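Periplasmic binding protein (Agrobacterium tumefaciens str. B6, PDB 5L9G) binds the opine mannopine in the periplasm, probably delivering it to an ABC transporter for import. Local coordinates at residues A166-L170 and A189-L194. Numbering follows the deposited sequence.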
loop_
_atom_site.group_PDB
_atom_site.type_symbol
_atom_site.label_atom_id
_atom_site.label_comp_id
_atom_site.label_asym_id
_atom_site.label_seq_id
_atom_site.Cartn_x
_atom_site.Cartn_y
_atom_site.Cartn_z
ATOM N N ALA A 166 4.731 11.054 10.841
ATOM C CA ALA A 166 5.498 11.932 11.719
ATOM C C ALA A 166 5.094 13.399 11.522
ATOM O O ALA A 166 4.912 14.102 12.521
ATOM C CB ALA A 166 6.983 11.748 11.483
ATOM N N ALA A 167 4.898 13.840 10.250
ATOM C CA ALA A 167 4.451 15.211 9.935
ATOM C C ALA A 167 3.087 15.462 10.608
ATOM O O ALA A 167 2.938 16.465 11.297
ATOM C CB ALA A 167 4.342 15.407 8.431
ATOM N N LEU A 168 2.147 14.483 10.502
ATOM C CA LEU A 168 0.831 14.555 11.151
ATOM C C LEU A 168 0.949 14.619 12.677
ATOM O O LEU A 168 0.282 15.445 13.288
ATOM C CB LEU A 168 -0.063 13.368 10.731
ATOM C CG LEU A 168 -0.588 13.420 9.308
ATOM C CD1 LEU A 168 -1.124 12.077 8.894
ATOM C CD2 LEU A 168 -1.646 14.536 9.144
ATOM N N ALA A 169 1.815 13.778 13.287
ATOM C CA ALA A 169 2.054 13.772 14.743
ATOM C C ALA A 169 2.522 15.128 15.261
ATOM O O ALA A 169 2.201 15.481 16.394
ATOM C CB ALA A 169 3.086 12.728 15.100
ATOM N N LEU A 170 3.301 15.868 14.434
ATOM C CA LEU A 170 3.836 17.198 14.743
ATOM C C LEU A 170 2.748 18.298 14.733
ATOM O O LEU A 170 3.031 19.436 15.095
ATOM C CB LEU A 170 4.977 17.542 13.762
ATOM C CG LEU A 170 6.311 16.788 13.961
ATOM C CD1 LEU A 170 7.223 16.992 12.769
ATOM C CD2 LEU A 170 7.032 17.258 15.241
ATOM N N ALA A 189 12.454 17.711 10.586
ATOM C CA ALA A 189 11.630 17.659 11.797
ATOM C C ALA A 189 10.845 16.328 11.851
ATOM O O ALA A 189 10.680 15.747 12.925
ATOM C CB ALA A 189 10.667 18.833 11.823
ATOM N N ALA A 190 10.373 15.851 10.686
ATOM C CA ALA A 190 9.613 14.605 10.565
ATOM C C ALA A 190 10.511 13.414 10.941
ATOM O O ALA A 190 10.098 12.551 11.715
ATOM C CB ALA A 190 9.071 14.460 9.150
ATOM N N ILE A 191 11.777 13.426 10.477
ATOM C CA ILE A 191 12.768 12.394 10.805
ATOM C C ILE A 191 13.135 12.460 12.297
ATOM O O ILE A 191 13.245 11.409 12.936
ATOM C CB ILE A 191 13.977 12.467 9.825
ATOM C CG1 ILE A 191 13.603 11.827 8.464
ATOM C CG2 ILE A 191 15.283 11.866 10.400
ATOM C CD1 ILE A 191 13.378 10.279 8.439
ATOM N N ALA A 192 13.236 13.694 12.861
ATOM C CA ALA A 192 13.516 13.904 14.287
ATOM C C ALA A 192 12.388 13.311 15.153
ATOM O O ALA A 192 12.659 12.707 16.193
ATOM C CB ALA A 192 13.689 15.385 14.581
ATOM N N LYS A 193 11.132 13.465 14.702
ATOM C CA LYS A 193 9.944 12.931 15.381
ATOM C C LYS A 193 9.958 11.398 15.373
ATOM O O LYS A 193 9.640 10.784 16.392
ATOM C CB LYS A 193 8.654 13.495 14.745
ATOM C CG LYS A 193 7.367 13.170 15.496
ATOM C CD LYS A 193 7.325 13.801 16.881
ATOM C CE LYS A 193 6.020 13.563 17.597
ATOM N NZ LYS A 193 6.007 14.228 18.930
ATOM N N LEU A 194 10.335 10.789 14.236
ATOM C CA LEU A 194 10.433 9.332 14.111
ATOM C C LEU A 194 11.562 8.803 15.007
ATOM O O LEU A 194 11.408 7.748 15.631
ATOM C CB LEU A 194 10.656 8.911 12.650
ATOM C CG LEU A 194 9.456 8.987 11.693
ATOM C CD1 LEU A 194 9.914 8.968 10.234
ATOM C CD2 LEU A 194 8.450 7.866 11.949
#
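A166 packs against A190 where helix 162-169 meets helix 184-197. Their CA atoms are 5.0 Å apart, a very close approach made possible by two small side chains. The methyl of A166 is aimed at the second helix. Its CB reaches the carbonyl O of A190 at 3.2 Å, so methyl and backbone are in tight contact. The same CB lies 3.7 Å from CG of L194 and 4.1 Å from CB of A190. It therefore fits among A190, K193 and L194, one turn of the helix.

L170 supplies a second apolar contact. Its CG is anti to the carbonyl carbon (chi1 -73°), and the branch runs across to the second helix. There CD1 meets A189, 4.0 Å from its CB and 3.7 Å from its backbone O.

K193 contributes its aliphatic chain. With CG set anti to the backbone N (chi1 -172°) and a kink at chi2 (64°), the methylenes run alongside L170 and on to A169. The side chains of K193 and L170 lie antiparallel, side by side, with CD of K193 3.8 Å from CD2 of L170. Further out, CE of K193 lies 3.9 Å from CB of A169. The methylenes thus pack over A166, A169 and L170, while NZ forms a salt bridge with E196 on its own helix.

No hydrogen bond crosses the contact; it is plain helix packing in a periplasmic binding protein fold. F144 of helix 140-144 touches A169, K193 and L194. F180 of helix 177-180 touches A167, L170 and A189. L194 also meets Y338 and V341, linking the pair to helix 324-343.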